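Local coordinates for protein nicotinate phosphoribosyltransferase (Porphyromonas gingivalis, PDB 2IM5) that probably catalyses the ATP-coupled synthesis of nicotinate ribonucleotide from nicotinate and 5-phosphoribosyl 1-diphosphate, a step of NAD biosynthesis, at residues E234-V239 / M267-L272; R149-L154 / L308-A313. All coordinates share one frame; numbering follows the deposited sequence.

Each contact packs a helix against an element next to the parallel sheet, yet the two lie some 30 Å apart between centres and share no element; their nearest atoms are about 11 Å from each other. Contact 1 brings helix 228-240 against the end of helix 263-268 and the turn into strand 271-274, mixing two buried aromatic rings with aliphatic tips nearer the surface. Contact 2 sets helix 141-157 beside the start of helix 310-320, and of the residues that touch, only its proline is buried. Apolar touching unites the two, but aromatic rings join the aliphatic groups in contact 1, whereas contact 2 has no aromatic ring and uses a proline ring, a leucine and lysine methylenes.

Contact 1 of 2, residues E234-V239 / M267-L272; sequences EDWINV and MLFTSL
Ile237 and Leu268 meet tip to tip, Ile237 CD1 lying 3.4 Å from Leu268 CD2, tighter than two methyl groups usually sit. Ile237 gets there because CG1 stands anti to its own carbonyl carbon (chi1 -67°) and CD1 continues the chain outward. Leu268 answers with CG anti to the backbone N (chi1 178°), which carries one branch of its fork across the gap. The same isoleucine arm crosses Phe269 obliquely: Ile237 CD1 is 3.9 Å from Phe269 CE2, and Ile237 CG1 is 4.1 Å from Phe269 CZ. An isoleucine suits this place: its longer arm reaches both a methyl group and a ring, and beta-branching limits how far that arm can swing. Trp236 adds a looser contact, its CD1 lying near the plane of the phenyl ring at its edge, 4.4 Å from Phe269 CE1.

These side chains join helix 228-240 to the place where helix 263-268 ends and the chain turns into strand 271-274 of the parallel sheet, in the barrel-like domain of the NAPRTase family. Phe269 is the first residue to leave helical geometry, and its buried ring reaches back toward helix 228-240 while the backbone runs on to the sheet. There Thr270 and Leu272 bond through their backbones to Tyr301, and Ser271 to Val247, which fixes the start of the strand between its neighbours.

Further out, the indole N-H of Trp236 is bonded to the carbonyl oxygen of Leu244, a partner that a buried polar nitrogen needs, and its ring meets Trp215 edge-to-face. On the other segment, Lys300 donates to the carbonyl oxygen of Phe269, just beyond the helix end. Glu234 OE2 accepts a hydrogen bond from His265 NE2, a polar tie between the two helices beside the apolar cluster.

Contact 2 of 2, residues R149-L154 / L308-A313; sequences RSKGEL and LTPQRA
Apolar packing carries this contact, and Pro310 is at its centre, touched by Lys151 and Leu154, one helical turn apart on helix 141-157. The aliphatic part of Lys151 slants over to the pyrrolidine ring, with Lys151 CG 3.9 Å from Pro310 CG and Lys151 CB 4.0 Å from the same ring carbon. Leu154 comes at about a right angle, bringing its CD2 to 3.9 Å from Pro310 CB; with CG anti to the backbone N (chi1 -178°), its fork is carried toward the proline. Helix 310-320 links the neighbouring parallel strands 301-304 and 325-330, a beta-alpha-beta crossover of the family's barrel-like domain, and helix 141-157 packs on its N-terminal turn.

Polar bonds lie within each segment or lead away from the pair. Thr309 is the N-cap of helix 310-320: its OG1 accepts from Arg312 N at 3.0 Å. Proline suits the first turn that follows, where a missing N-H costs the helix no bond. On the far side of the other helix, Arg149 NE reaches Glu153 OE2 at 3.1 Å in a salt bridge one turn long; the oxygen lies in the guanidinium plane but is met from above the carboxylate plane.

The Lys151 chain is extended beyond CG, which takes its ammonium past the proline to the Asn333 carbonyl oxygen and to Asp337 OD2 in a salt bridge. One residue thus does two jobs: its methylenes cover Pro310 while its charge is met elsewhere. Between the two helices, adhesion therefore rests on dispersion and the burial of carbon surface, while the lysine's charge is met outside the pair.

Contact 1 of 2, residues E234-V239 / M267-L272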
# COMPACT_ATOMS: atom_id res chain seq x y z
N GLU A 234 7.50 15.72 7.97
CA GLU A 234 7.64 17.12 7.59
C GLU A 234 7.54 17.29 6.08
O GLU A 234 6.91 18.23 5.59
CB GLU A 234 8.98 17.69 8.07
CG GLU A 234 9.03 17.98 9.57
CD GLU A 234 8.27 19.24 9.94
OE1 GLU A 234 8.81 20.35 9.76
OE2 GLU A 234 7.11 19.13 10.41
N ASP A 235 8.15 16.37 5.33
CA ASP A 235 8.09 16.44 3.88
C ASP A 235 6.68 16.15 3.37
O ASP A 235 6.22 16.76 2.41
CB ASP A 235 9.10 15.46 3.24
CG ASP A 235 10.54 15.93 3.40
OD1 ASP A 235 10.74 17.10 3.80
OD2 ASP A 235 11.48 15.15 3.12
N TRP A 236 5.98 15.23 4.03
CA TRP A 236 4.62 14.90 3.63
C TRP A 236 3.72 16.13 3.82
O TRP A 236 2.83 16.41 3.00
CB TRP A 236 4.09 13.72 4.45
CG TRP A 236 2.81 13.14 3.92
CD1 TRP A 236 1.56 13.32 4.44
CD2 TRP A 236 2.66 12.27 2.80
NE1 TRP A 236 0.64 12.61 3.71
CE2 TRP A 236 1.28 11.96 2.69
CE3 TRP A 236 3.55 11.72 1.86
CZ2 TRP A 236 0.77 11.12 1.70
CZ3 TRP A 236 3.04 10.88 0.87
CH2 TRP A 236 1.67 10.58 0.80
N ILE A 237 3.95 16.85 4.90
CA ILE A 237 3.18 18.05 5.20
C ILE A 237 3.51 19.13 4.17
O ILE A 237 2.63 19.88 3.72
CB ILE A 237 3.51 18.58 6.61
CG1 ILE A 237 3.00 17.58 7.65
CG2 ILE A 237 2.89 19.96 6.81
CD1 ILE A 237 3.55 17.82 9.04
N ASN A 238 4.78 19.22 3.78
CA ASN A 238 5.17 20.20 2.77
C ASN A 238 4.43 19.93 1.48
O ASN A 238 3.99 20.85 0.79
CB ASN A 238 6.68 20.13 2.51
CG ASN A 238 7.12 21.01 1.34
OD1 ASN A 238 6.91 20.67 0.17
ND2 ASN A 238 7.74 22.15 1.66
N VAL A 239 4.27 18.65 1.15
CA VAL A 239 3.59 18.29 -0.07
C VAL A 239 2.07 18.43 -0.02
O VAL A 239 1.47 18.99 -0.93
CB VAL A 239 3.94 16.82 -0.48
CG1 VAL A 239 3.17 16.42 -1.74
CG2 VAL A 239 5.45 16.68 -0.69
N MET A 267 -0.39 16.45 17.09
CA MET A 267 -1.55 17.34 17.02
C MET A 267 -2.07 17.53 15.60
O MET A 267 -3.28 17.57 15.37
CB MET A 267 -1.21 18.71 17.60
CG MET A 267 -0.97 18.72 19.11
SD MET A 267 -0.51 20.37 19.65
CE MET A 267 1.08 20.43 19.11
N LEU A 268 -1.16 17.62 14.64
CA LEU A 268 -1.52 17.82 13.24
C LEU A 268 -2.11 16.60 12.53
O LEU A 268 -3.13 16.70 11.85
CB LEU A 268 -0.31 18.35 12.47
CG LEU A 268 -0.46 18.59 10.96
CD1 LEU A 268 -1.65 19.50 10.69
CD2 LEU A 268 0.82 19.23 10.45
N PHE A 269 -1.45 15.44 12.65
CA PHE A 269 -1.97 14.23 12.01
C PHE A 269 -3.22 13.79 12.75
O PHE A 269 -3.28 13.83 13.98
CB PHE A 269 -0.91 13.14 12.03
CG PHE A 269 0.20 13.36 11.04
CD1 PHE A 269 0.09 12.85 9.75
CD2 PHE A 269 1.31 14.12 11.37
CE1 PHE A 269 1.09 13.11 8.79
CE2 PHE A 269 2.30 14.39 10.43
CZ PHE A 269 2.20 13.88 9.14
N THR A 270 -4.23 13.37 11.99
CA THR A 270 -5.50 12.95 12.59
C THR A 270 -5.51 11.47 12.93
O THR A 270 -6.33 11.04 13.73
CB THR A 270 -6.69 13.19 11.64
OG1 THR A 270 -6.47 12.47 10.42
CG2 THR A 270 -6.84 14.67 11.34
N SER A 271 -4.60 10.71 12.34
CA SER A 271 -4.60 9.28 12.61
C SER A 271 -3.29 8.55 12.40
O SER A 271 -2.36 9.04 11.74
CB SER A 271 -5.69 8.62 11.76
OG SER A 271 -5.54 9.00 10.41
N LEU A 272 -3.23 7.35 12.97
CA LEU A 272 -2.07 6.48 12.86
C LEU A 272 -2.55 5.23 12.16
O LEU A 272 -3.74 4.92 12.15
CB LEU A 272 -1.56 6.09 14.25
CG LEU A 272 -1.31 7.22 15.25
CD1 LEU A 272 -0.98 6.62 16.62
CD2 LEU A 272 -0.17 8.12 14.76

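Contact 2 of 2, residues R149-L154 / L308-A313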
# COMPACT_ATOMS: atom_id res chain seq x y z
N ARG A 149 -21.60 -10.45 0.01
CA ARG A 149 -22.82 -9.83 0.50
C ARG A 149 -22.87 -9.96 2.02
O ARG A 149 -23.17 -8.99 2.72
CB ARG A 149 -24.06 -10.48 -0.12
CG ARG A 149 -25.34 -9.97 0.51
CD ARG A 149 -26.59 -10.52 -0.15
NE ARG A 149 -27.79 -10.04 0.54
CZ ARG A 149 -29.04 -10.30 0.17
NH1 ARG A 149 -29.28 -11.05 -0.90
NH2 ARG A 149 -30.06 -9.81 0.87
N SER A 150 -22.55 -11.14 2.53
CA SER A 150 -22.58 -11.37 3.97
C SER A 150 -21.62 -10.45 4.68
O SER A 150 -21.96 -9.85 5.70
CB SER A 150 -22.21 -12.82 4.29
OG SER A 150 -23.13 -13.71 3.69
N LYS A 151 -20.41 -10.33 4.15
CA LYS A 151 -19.40 -9.46 4.74
C LYS A 151 -19.89 -8.01 4.76
O LYS A 151 -19.77 -7.33 5.78
CB LYS A 151 -18.09 -9.56 3.95
CG LYS A 151 -17.42 -10.91 4.05
CD LYS A 151 -16.24 -11.00 3.09
CE LYS A 151 -15.61 -12.38 3.13
NZ LYS A 151 -14.53 -12.52 2.12
N GLY A 152 -20.45 -7.55 3.65
CA GLY A 152 -20.95 -6.19 3.58
C GLY A 152 -22.03 -5.93 4.63
O GLY A 152 -21.98 -4.93 5.34
N GLU A 153 -23.00 -6.84 4.72
CA GLU A 153 -24.09 -6.68 5.68
C GLU A 153 -23.56 -6.68 7.10
O GLU A 153 -24.02 -5.91 7.95
CB GLU A 153 -25.13 -7.79 5.48
CG GLU A 153 -25.75 -7.81 4.08
CD GLU A 153 -26.75 -8.95 3.85
OE1 GLU A 153 -26.42 -10.11 4.15
OE2 GLU A 153 -27.87 -8.67 3.35
N LEU A 154 -22.57 -7.52 7.37
CA LEU A 154 -21.97 -7.59 8.70
C LEU A 154 -21.31 -6.26 9.08
O LEU A 154 -21.54 -5.74 10.18
CB LEU A 154 -20.94 -8.71 8.75
CG LEU A 154 -20.27 -8.95 10.11
CD1 LEU A 154 -21.28 -9.51 11.11
CD2 LEU A 154 -19.11 -9.92 9.95
N LEU A 308 -6.64 -8.29 7.83
CA LEU A 308 -7.92 -8.33 8.51
C LEU A 308 -9.02 -9.13 7.82
O LEU A 308 -8.96 -9.40 6.61
CB LEU A 308 -8.43 -6.91 8.73
CG LEU A 308 -7.58 -5.99 9.59
CD1 LEU A 308 -8.18 -4.59 9.59
CD2 LEU A 308 -7.51 -6.54 11.01
N THR A 309 -10.02 -9.49 8.62
CA THR A 309 -11.22 -10.18 8.17
C THR A 309 -12.30 -9.32 8.82
O THR A 309 -12.05 -8.63 9.81
CB THR A 309 -11.33 -11.61 8.73
OG1 THR A 309 -11.50 -11.56 10.15
CG2 THR A 309 -10.10 -12.42 8.38
N PRO A 310 -13.52 -9.33 8.26
CA PRO A 310 -14.57 -8.51 8.86
C PRO A 310 -14.73 -8.80 10.36
O PRO A 310 -14.86 -7.87 11.16
CB PRO A 310 -15.80 -8.91 8.05
CG PRO A 310 -15.22 -9.13 6.68
CD PRO A 310 -13.97 -9.93 6.99
N GLN A 311 -14.70 -10.07 10.72
CA GLN A 311 -14.85 -10.45 12.12
C GLN A 311 -13.73 -9.91 13.00
O GLN A 311 -13.97 -9.45 14.11
CB GLN A 311 -14.93 -11.97 12.26
CG GLN A 311 -15.21 -12.44 13.68
CD GLN A 311 -16.41 -11.73 14.31
OE1 GLN A 311 -17.50 -11.67 13.72
NE2 GLN A 311 -16.21 -11.21 15.52
N ARG A 312 -12.49 -9.98 12.51
CA ARG A 312 -11.37 -9.47 13.28
C ARG A 312 -11.50 -7.95 13.45
O ARG A 312 -11.10 -7.40 14.48
CB ARG A 312 -10.05 -9.80 12.58
CG ARG A 312 -8.83 -9.32 13.33
CD ARG A 312 -8.53 -10.19 14.54
NE ARG A 312 -8.05 -11.52 14.14
CZ ARG A 312 -7.65 -12.47 14.99
NH1 ARG A 312 -7.68 -12.25 16.31
NH2 ARG A 312 -7.22 -13.64 14.53
N ALA A 313 -12.04 -7.29 12.44
CA ALA A 313 -12.23 -5.84 12.50
C ALA A 313 -13.20 -5.51 13.63
O ALA A 313 -13.00 -4.55 14.39
CB ALA A 313 -12.76 -5.32 11.17